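Long-range contacts in phosphonate monoester hydrolase (Ruegeria pomeroyi, PDB 4UPK), which belongs to the sulfatase family of the alkaline phosphatase clan, alpha/beta enzymes built around a mixed beta-sheet with helices packed against it: residues A[166-171]-A[183-188]; A[203-208]-A[245-250]; A[211-216]-A[238-243]. One frame throughout, in Å; residues are numbered along the deposited sequence.

How the contacts relate
From the N terminus, contact 1 comes first: it closes a short loop in which helix 169-177 leads out and the chain folds back, so that 183-188 packs beside the start of that helix. Contact 2 opens later, at 203-208, and closes at 245-250, a loop that takes in helix 213-224 and strand 234-239. Contact 3, 211-216 with 238-243, is nested inside it and joins the start of that helix to the end of that strand. Contact 1 is in series with both. Trp171 and Tyr207 meet edge to face between contacts 1 and 2, the Trp171 NE1 bonds to Asp211 O of contact 3, and Tyr207 also packs against Ser212.

Contact 1: A[166-171]-A[183-188]; sequences EMSYPW and DDYAQV
Glu166 meets the ring of Tyr185 through its backbone, its carbonyl carbon C lying 3.9 Å from Tyr185 CE2, while its side chain sets off away from 183-188. At Met167 the backbone again does the touching. The carbonyl O of Met167 sits over one face of the Tyr185 ring, 3.8 Å from Tyr185 CE2, and takes a hydrogen bond from Gln172 of the following helix. The Met167 side chain points away from 183-188, and its CE lies over one face of the Tyr169 ring, toward the rim. Ser168 holds the N-cap position of helix 169-177 but makes no capping bond with its side chain; its OG bonds instead to Arg164 O, and its CB comes within 3.8 Å of Tyr185 OH. That phenol oxygen is held outside the two segments, by hydrogen bonds with Tyr189 OH and Leu165 O, which probably help to fix the end of the ring. The contact packs the start of a helix in the sulfatase-family fold against the loop that returns after it, whose residues 185-188 have helical backbone angles. Tyr169 meets Trp228 of the second subunit edge to face. Trp171 completes the segment. Its side chain leaves the backbone toward 183-188, with CG anti to the backbone N (chi1 -177°). Its six-membered ring presents CZ3 to the edge of Tyr185, 4.3 Å from Tyr185 CE1, and farther out Trp171 and Val188 reach toward each other tip to tip, Trp171 CH2 lying 3.6 Å from Val188 CG1. The indole NE1 is bonded to Asp211 O.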
loop_
_atom_site.group_PDB
_atom_site.type_symbol
_atom_site.label_atom_id
_atom_site.label_comp_id
_atom_site.label_asym_id
_atom_site.label_seq_id
_atom_site.Cartn_x
_atom_site.Cartn_y
_atom_site.Cartn_z
ATOM N N GLU A 166 31.651 -2.163 -0.800
ATOM C CA GLU A 166 31.684 -2.618 -2.201
ATOM C C GLU A 166 31.398 -1.501 -3.227
ATOM O O GLU A 166 31.556 -1.721 -4.437
ATOM C CB GLU A 166 30.773 -3.849 -2.419
ATOM C CG GLU A 166 31.112 -5.074 -1.552
ATOM C CD GLU A 166 32.538 -5.614 -1.567
ATOM O OE1 GLU A 166 33.109 -5.787 -2.669
ATOM O OE2 GLU A 166 33.079 -5.886 -0.470
ATOM N N MET A 167 31.041 -0.290 -2.746
ATOM C CA MET A 167 30.776 0.857 -3.615
ATOM C C MET A 167 31.740 2.043 -3.363
ATOM O O MET A 167 32.787 2.126 -4.024
ATOM C CB MET A 167 29.307 1.267 -3.514
ATOM C CG MET A 167 28.863 2.108 -4.662
ATOM S SD MET A 167 27.080 2.300 -4.666
ATOM C CE MET A 167 26.912 3.432 -6.027
ATOM N N SER A 168 31.394 2.940 -2.398
ATOM C CA SER A 168 32.191 4.110 -1.999
ATOM C C SER A 168 32.560 5.021 -3.174
ATOM O O SER A 168 33.722 5.418 -3.306
ATOM C CB SER A 168 33.419 3.693 -1.187
ATOM O OG SER A 168 33.010 3.146 0.056
ATOM N N TYR A 169 31.557 5.355 -4.029
ATOM C CA TYR A 169 31.749 6.216 -5.200
ATOM C C TYR A 169 32.286 7.608 -4.855
ATOM O O TYR A 169 33.270 8.002 -5.482
ATOM C CB TYR A 169 30.527 6.211 -6.144
ATOM C CG TYR A 169 30.444 4.983 -7.039
ATOM C CD1 TYR A 169 31.186 3.836 -6.759
ATOM C CD2 TYR A 169 29.593 4.956 -8.142
ATOM C CE1 TYR A 169 31.070 2.690 -7.541
ATOM C CE2 TYR A 169 29.490 3.822 -8.949
ATOM C CZ TYR A 169 30.227 2.689 -8.642
ATOM O OH TYR A 169 30.136 1.574 -9.438
ATOM N N PRO A 170 31.762 8.321 -3.811
ATOM C CA PRO A 170 32.368 9.610 -3.420
ATOM C C PRO A 170 33.863 9.477 -3.070
ATOM O O PRO A 170 34.655 10.280 -3.542
ATOM C CB PRO A 170 31.538 10.022 -2.186
ATOM C CG PRO A 170 30.212 9.357 -2.388
ATOM C CD PRO A 170 30.582 8.026 -2.963
ATOM N N TRP A 171 34.251 8.455 -2.264
ATOM C CA TRP A 171 35.650 8.217 -1.888
ATOM C C TRP A 171 36.505 7.805 -3.086
ATOM O O TRP A 171 37.616 8.312 -3.223
ATOM C CB TRP A 171 35.795 7.226 -0.716
ATOM C CG TRP A 171 37.221 7.025 -0.269
ATOM C CD1 TRP A 171 38.123 8.002 0.059
ATOM C CD2 TRP A 171 37.936 5.779 -0.191
ATOM N NE1 TRP A 171 39.328 7.441 0.389
ATOM C CE2 TRP A 171 39.250 6.080 0.228
ATOM C CE3 TRP A 171 37.587 4.430 -0.420
ATOM C CZ2 TRP A 171 40.213 5.088 0.441
ATOM C CZ3 TRP A 171 38.546 3.445 -0.206
ATOM C CH2 TRP A 171 39.837 3.777 0.235
ATOM N N ASP A 183 43.220 1.220 -11.886
ATOM C CA ASP A 183 42.338 0.805 -12.979
ATOM C C ASP A 183 41.164 -0.046 -12.495
ATOM O O ASP A 183 40.217 -0.264 -13.245
ATOM C CB ASP A 183 43.146 0.103 -14.082
ATOM C CG ASP A 183 44.008 1.068 -14.873
ATOM O OD1 ASP A 183 45.148 1.347 -14.431
ATOM O OD2 ASP A 183 43.530 1.579 -15.907
ATOM N N ASP A 184 41.222 -0.486 -11.230
ATOM C CA ASP A 184 40.219 -1.309 -10.542
ATOM C C ASP A 184 40.117 -0.851 -9.089
ATOM O O ASP A 184 41.142 -0.511 -8.489
ATOM C CB ASP A 184 40.665 -2.788 -10.562
ATOM C CG ASP A 184 39.858 -3.718 -11.445
ATOM O OD1 ASP A 184 39.715 -3.423 -12.666
ATOM O OD2 ASP A 184 39.446 -4.779 -10.949
ATOM N N TYR A 185 38.900 -0.870 -8.518
ATOM C CA TYR A 185 38.646 -0.523 -7.113
ATOM C C TYR A 185 39.444 -1.428 -6.149
ATOM O O TYR A 185 39.947 -0.923 -5.141
ATOM C CB TYR A 185 37.141 -0.574 -6.796
ATOM C CG TYR A 185 36.744 -0.318 -5.348
ATOM C CD1 TYR A 185 37.387 0.659 -4.583
ATOM C CD2 TYR A 185 35.646 -0.958 -4.788
ATOM C CE1 TYR A 185 37.005 0.917 -3.268
ATOM C CE2 TYR A 185 35.229 -0.680 -3.488
ATOM C CZ TYR A 185 35.901 0.266 -2.734
ATOM O OH TYR A 185 35.479 0.518 -1.445
ATOM N N ALA A 186 39.606 -2.733 -6.477
ATOM C CA ALA A 186 40.378 -3.684 -5.646
ATOM C C ALA A 186 41.888 -3.325 -5.492
ATOM O O ALA A 186 42.513 -3.739 -4.520
ATOM C CB ALA A 186 40.221 -5.100 -6.179
ATOM N N GLN A 187 42.452 -2.540 -6.428
ATOM C CA GLN A 187 43.852 -2.104 -6.393
ATOM C C GLN A 187 44.153 -1.115 -5.249
ATOM O O GLN A 187 45.284 -1.030 -4.787
ATOM C CB GLN A 187 44.272 -1.507 -7.745
ATOM C CG GLN A 187 44.358 -2.519 -8.896
ATOM C CD GLN A 187 44.504 -1.855 -10.261
ATOM O OE1 GLN A 187 44.972 -0.710 -10.396
ATOM N NE2 GLN A 187 44.111 -2.572 -11.315
ATOM N N VAL A 188 43.141 -0.364 -4.825
ATOM C CA VAL A 188 43.164 0.644 -3.751
ATOM C C VAL A 188 43.561 0.006 -2.374
ATOM O O VAL A 188 44.222 0.642 -1.568
ATOM C CB VAL A 188 41.750 1.329 -3.710
ATOM C CG1 VAL A 188 41.517 2.134 -2.435
ATOM C CG2 VAL A 188 41.495 2.181 -4.945
#

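Contact 2: A[203-208]-A[245-250]; sequences GPAMYR and PLVAPA
Tyr207 has its CG between the backbone N and the carbonyl carbon (chi1 45°), while Val247 has CG1 in the same crowded position (chi1 67°) and CG2 anti to the backbone N. The two side chains reach toward each other tip to tip, with Tyr207 OH 3.7 Å from Val247 CG1. The other branch, Val247 CG2, rests 3.7 Å from Ala205 CB. Ala205 CB also lies over one face of the Tyr207 ring, offset toward the rim. One direct hydrogen bond joins the backbones, Ala205 N to Ala248 O at 3.1 Å. This is loop-to-loop packing in the sulfatase-family fold, between the chain leading to helix 213-224 and the chain beyond strand 234-239; helix 303-333 backs the second loop through Leu316 on Ala248 and Glu319 on Pro249. Three waters bridge the segments. Water 1 gives to Gly203 O and accepts from Ala248 N, water 2 does likewise for Tyr207 O and Ala250 N, and water 3 joins Tyr207 OH to Val247 O. Beside water 2, Pro249 CB packs 3.6 Å from Tyr207 O.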
loop_
_atom_site.group_PDB
_atom_site.type_symbol
_atom_site.label_atom_id
_atom_site.label_comp_id
_atom_site.label_asym_id
_atom_site.label_seq_id
_atom_site.Cartn_x
_atom_site.Cartn_y
_atom_site.Cartn_z
ATOM N N GLY A 203 52.642 -3.214 4.354
ATOM C CA GLY A 203 53.046 -2.117 3.488
ATOM C C GLY A 203 52.041 -0.982 3.630
ATOM O O GLY A 203 50.857 -1.230 3.896
ATOM N N PRO A 204 52.482 0.284 3.557
ATOM C CA PRO A 204 51.514 1.399 3.682
ATOM C C PRO A 204 50.456 1.400 2.560
ATOM O O PRO A 204 50.715 0.906 1.469
ATOM C CB PRO A 204 52.402 2.650 3.633
ATOM C CG PRO A 204 53.615 2.229 2.888
ATOM C CD PRO A 204 53.844 0.776 3.256
ATOM N N ALA A 205 49.262 1.916 2.824
ATOM C CA ALA A 205 48.222 1.984 1.796
ATOM C C ALA A 205 48.650 2.927 0.656
ATOM O O ALA A 205 49.483 3.805 0.873
ATOM C CB ALA A 205 46.908 2.448 2.409
ATOM N N MET A 206 48.105 2.706 -0.557
ATOM C CA MET A 206 48.322 3.486 -1.794
ATOM C C MET A 206 48.038 4.983 -1.536
ATOM O O MET A 206 48.734 5.855 -2.052
ATOM C CB MET A 206 47.393 2.936 -2.919
ATOM C CG MET A 206 47.216 3.862 -4.154
ATOM S SD MET A 206 45.583 3.726 -4.988
ATOM C CE MET A 206 44.579 4.694 -3.876
ATOM N N TYR A 207 47.004 5.256 -0.730
ATOM C CA TYR A 207 46.547 6.597 -0.363
ATOM C C TYR A 207 47.202 7.096 0.930
ATOM O O TYR A 207 47.480 6.306 1.841
ATOM C CB TYR A 207 44.997 6.634 -0.256
ATOM C CG TYR A 207 44.413 5.453 0.491
ATOM C CD1 TYR A 207 44.304 5.465 1.883
ATOM C CD2 TYR A 207 43.980 4.315 -0.188
ATOM C CE1 TYR A 207 43.780 4.372 2.578
ATOM C CE2 TYR A 207 43.493 3.203 0.499
ATOM C CZ TYR A 207 43.383 3.239 1.880
ATOM O OH TYR A 207 42.879 2.150 2.547
ATOM N N ARG A 208 47.436 8.408 1.004
ATOM C CA ARG A 208 47.984 9.062 2.204
ATOM C C ARG A 208 46.872 9.076 3.260
ATOM O O ARG A 208 45.700 8.912 2.900
ATOM C CB ARG A 208 48.460 10.499 1.902
ATOM C CG ARG A 208 49.611 10.544 0.904
ATOM C CD ARG A 208 49.941 11.954 0.435
ATOM N NE ARG A 208 50.613 12.720 1.481
ATOM C CZ ARG A 208 50.429 14.017 1.710
ATOM N NH1 ARG A 208 49.595 14.723 0.952
ATOM N NH2 ARG A 208 51.069 14.617 2.706
ATOM N N PRO A 245 39.644 -5.521 3.527
ATOM C CA PRO A 245 41.048 -5.943 3.339
ATOM C C PRO A 245 41.934 -5.063 4.193
ATOM O O PRO A 245 41.912 -3.839 4.053
ATOM C CB PRO A 245 41.289 -5.751 1.826
ATOM C CG PRO A 245 39.922 -5.510 1.215
ATOM C CD PRO A 245 39.137 -4.860 2.313
ATOM N N LEU A 246 42.633 -5.694 5.145
ATOM C CA LEU A 246 43.511 -5.037 6.102
ATOM C C LEU A 246 44.698 -4.329 5.462
ATOM O O LEU A 246 45.622 -4.960 4.950
ATOM C CB LEU A 246 43.963 -5.990 7.230
ATOM C CG LEU A 246 42.873 -6.512 8.183
ATOM C CD1 LEU A 246 43.462 -7.523 9.152
ATOM C CD2 LEU A 246 42.213 -5.359 8.962
ATOM N N VAL A 247 44.625 -2.997 5.465
ATOM C CA VAL A 247 45.631 -2.076 4.971
ATOM C C VAL A 247 45.439 -0.771 5.727
ATOM O O VAL A 247 44.303 -0.352 5.928
ATOM C CB VAL A 247 45.658 -1.929 3.406
ATOM C CG1 VAL A 247 44.398 -1.254 2.836
ATOM C CG2 VAL A 247 46.934 -1.244 2.935
ATOM N N ALA A 248 46.545 -0.153 6.179
ATOM C CA ALA A 248 46.500 1.110 6.912
ATOM C C ALA A 248 47.407 2.140 6.265
ATOM O O ALA A 248 48.502 1.778 5.817
ATOM C CB ALA A 248 46.873 0.899 8.379
ATOM N N PRO A 249 46.969 3.426 6.147
ATOM C CA PRO A 249 47.867 4.434 5.565
ATOM C C PRO A 249 49.006 4.802 6.538
ATOM O O PRO A 249 48.855 4.618 7.754
ATOM C CB PRO A 249 46.923 5.600 5.291
ATOM C CG PRO A 249 45.914 5.515 6.377
ATOM C CD PRO A 249 45.705 4.042 6.615
ATOM N N ALA A 250 50.159 5.264 6.004
ATOM C CA ALA A 250 51.322 5.680 6.814
ATOM C C ALA A 250 50.889 6.812 7.794
ATOM O O ALA A 250 50.161 7.708 7.360
ATOM C CB ALA A 250 52.451 6.166 5.911
HETATM O O HOH W 1 49.040 -1.896 5.954
HETATM O O HOH W 2 49.870 5.462 3.220
HETATM O O HOH W 3 43.552 2.070 4.922
#

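Contact 3: A[211-216]-A[238-243]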
loop_
_atom_site.group_PDB
_atom_site.type_symbol
_atom_site.label_atom_id
_atom_site.label_comp_id
_atom_site.label_asym_id
_atom_site.label_seq_id
_atom_site.Cartn_x
_atom_site.Cartn_y
_atom_site.Cartn_z
ATOM N N ASP A 211 43.842 11.173 2.813
ATOM C CA ASP A 211 43.012 10.728 1.693
ATOM C C ASP A 211 42.334 9.360 1.932
ATOM O O ASP A 211 41.734 8.795 1.012
ATOM C CB ASP A 211 43.831 10.734 0.390
ATOM C CG ASP A 211 44.259 12.124 -0.022
ATOM O OD1 ASP A 211 43.451 13.063 0.124
ATOM O OD2 ASP A 211 45.385 12.270 -0.511
ATOM N N SER A 212 42.444 8.840 3.166
ATOM C CA SER A 212 41.907 7.535 3.556
ATOM C C SER A 212 40.384 7.513 3.623
ATOM O O SER A 212 39.752 8.560 3.686
ATOM C CB SER A 212 42.515 7.077 4.881
ATOM O OG SER A 212 41.786 7.551 6.005
ATOM N N ASP A 213 39.816 6.309 3.613
ATOM C CA ASP A 213 38.380 6.056 3.747
ATOM C C ASP A 213 37.823 6.635 5.056
ATOM O O ASP A 213 36.803 7.325 5.008
ATOM C CB ASP A 213 38.073 4.550 3.594
ATOM C CG ASP A 213 38.966 3.556 4.328
ATOM O OD1 ASP A 213 39.927 4.002 5.035
ATOM O OD2 ASP A 213 38.706 2.340 4.210
ATOM N N THR A 214 38.549 6.428 6.207
ATOM C CA THR A 214 38.232 6.970 7.540
ATOM C C THR A 214 38.217 8.497 7.540
ATOM O O THR A 214 37.247 9.081 8.022
ATOM C CB THR A 214 39.201 6.406 8.601
ATOM O OG1 THR A 214 39.122 4.974 8.593
ATOM C CG2 THR A 214 38.935 6.957 10.012
ATOM N N ALA A 215 39.308 9.136 7.030
ATOM C CA ALA A 215 39.492 10.593 6.958
ATOM C C ALA A 215 38.425 11.234 6.073
ATOM O O ALA A 215 37.815 12.229 6.461
ATOM C CB ALA A 215 40.882 10.932 6.425
ATOM N N PHE A 216 38.212 10.652 4.887
ATOM C CA PHE A 216 37.241 11.125 3.905
ATOM C C PHE A 216 35.819 11.173 4.462
ATOM O O PHE A 216 35.143 12.192 4.262
ATOM C CB PHE A 216 37.338 10.316 2.592
ATOM C CG PHE A 216 36.308 10.701 1.568
ATOM C CD1 PHE A 216 36.515 11.788 0.726
ATOM C CD2 PHE A 216 35.084 10.030 1.503
ATOM C CE1 PHE A 216 35.525 12.191 -0.181
ATOM C CE2 PHE A 216 34.096 10.436 0.602
ATOM C CZ PHE A 216 34.328 11.502 -0.248
ATOM N N THR A 238 29.006 5.863 10.178
ATOM C CA THR A 238 29.440 4.470 10.134
ATOM C C THR A 238 30.819 4.252 9.504
ATOM O O THR A 238 30.981 4.300 8.277
ATOM C CB THR A 238 28.363 3.626 9.417
ATOM O OG1 THR A 238 28.239 4.117 8.085
ATOM C CG2 THR A 238 26.991 3.661 10.119
ATOM N N TYR A 239 31.798 3.964 10.356
ATOM C CA TYR A 239 33.167 3.679 9.956
ATOM C C TYR A 239 33.326 2.191 9.744
ATOM O O TYR A 239 33.058 1.411 10.654
ATOM C CB TYR A 239 34.160 4.130 11.042
ATOM C CG TYR A 239 34.195 5.621 11.278
ATOM C CD1 TYR A 239 34.892 6.462 10.417
ATOM C CD2 TYR A 239 33.579 6.187 12.397
ATOM C CE1 TYR A 239 34.964 7.835 10.648
ATOM C CE2 TYR A 239 33.653 7.559 12.645
ATOM C CZ TYR A 239 34.355 8.380 11.766
ATOM O OH TYR A 239 34.479 9.727 11.984
ATOM N N ILE A 240 33.769 1.807 8.550
ATOM C CA ILE A 240 34.036 0.431 8.180
ATOM C C ILE A 240 35.259 -0.099 8.905
ATOM O O ILE A 240 35.227 -1.210 9.411
ATOM C CB ILE A 240 34.105 0.244 6.623
ATOM C CG1 ILE A 240 34.139 -1.260 6.219
ATOM C CG2 ILE A 240 35.233 1.048 5.964
ATOM C CD1 ILE A 240 32.835 -2.050 6.642
ATOM N N ARG A 241 36.335 0.723 8.968
ATOM C CA ARG A 241 37.594 0.425 9.624
ATOM C C ARG A 241 37.443 0.335 11.139
ATOM O O ARG A 241 36.689 1.133 11.703
ATOM C CB ARG A 241 38.667 1.475 9.263
ATOM C CG ARG A 241 38.975 1.591 7.774
ATOM C CD ARG A 241 39.293 0.276 7.112
ATOM N NE ARG A 241 39.743 0.471 5.739
ATOM C CZ ARG A 241 40.383 -0.443 5.015
ATOM N NH1 ARG A 241 40.695 -1.623 5.544
ATOM N NH2 ARG A 241 40.740 -0.176 3.770
ATOM N N PRO A 242 38.146 -0.609 11.835
ATOM C CA PRO A 242 39.042 -1.674 11.312
ATOM C C PRO A 242 38.251 -2.823 10.690
ATOM O O PRO A 242 37.301 -3.315 11.296
ATOM C CB PRO A 242 39.826 -2.091 12.565
ATOM C CG PRO A 242 38.822 -1.907 13.699
ATOM C CD PRO A 242 38.008 -0.693 13.315
ATOM N N HIS A 243 38.571 -3.198 9.452
ATOM C CA HIS A 243 37.817 -4.236 8.718
ATOM C C HIS A 243 38.636 -4.658 7.497
ATOM O O HIS A 243 39.272 -3.783 6.898
ATOM C CB HIS A 243 36.470 -3.646 8.231
ATOM C CG HIS A 243 35.453 -4.609 7.694
ATOM N ND1 HIS A 243 35.565 -5.150 6.416
ATOM C CD2 HIS A 243 34.259 -4.977 8.214
ATOM C CE1 HIS A 243 34.485 -5.904 6.250
ATOM N NE2 HIS A 243 33.666 -5.823 7.298
HETATM O O HOH W 4 36.492 3.753 8.185
#
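The first turn of helix 213-224 stands beside the end of strand 234-239 and the loop beyond it, the backbones coming closest at Thr214 and Tyr239, whose CA atoms are 6.5 Å apart. The central interaction is a buried salt bridge in which Arg241 NE gives a hydrogen bond to Asp213 OD2 at 2.6 Å, received on the syn lone pair; Arg241 NH2 adds a weak bond to the same oxygen. Carboxylate and guanidinium planes lie 75° apart, and the two side chains cross at about a right angle. The other oxygen, Asp213 OD1, accepts from Thr214 N from above the carboxylate plane, which ties the acid to its own helix turn. The Arg241 chain is bent at chi2 (-52°), which places its CD. Its CG, set by chi1 anti to the carbonyl carbon, passes 3.5 Å from Thr214 OG1. Water 4 gives to that hydroxyl oxygen and accepts from Arg241 N. Thr214 also crosses Tyr239 at about a right angle: its CG2 is 4.1 Å from Tyr239 CD1, and Thr214 O lies at the edge of the ring, 3.7 Å from Tyr239 CE1. Ser212 caps the helix, its OG accepting from Ala215 N and bonding to Glu319 of helix 303-333. That long helix also packs on Thr214 through His323 and on Tyr239 through Ile324; Trp171 of helix 169-177 touches Asp213, and strand 35-41 pairs in parallel with strand 234-239.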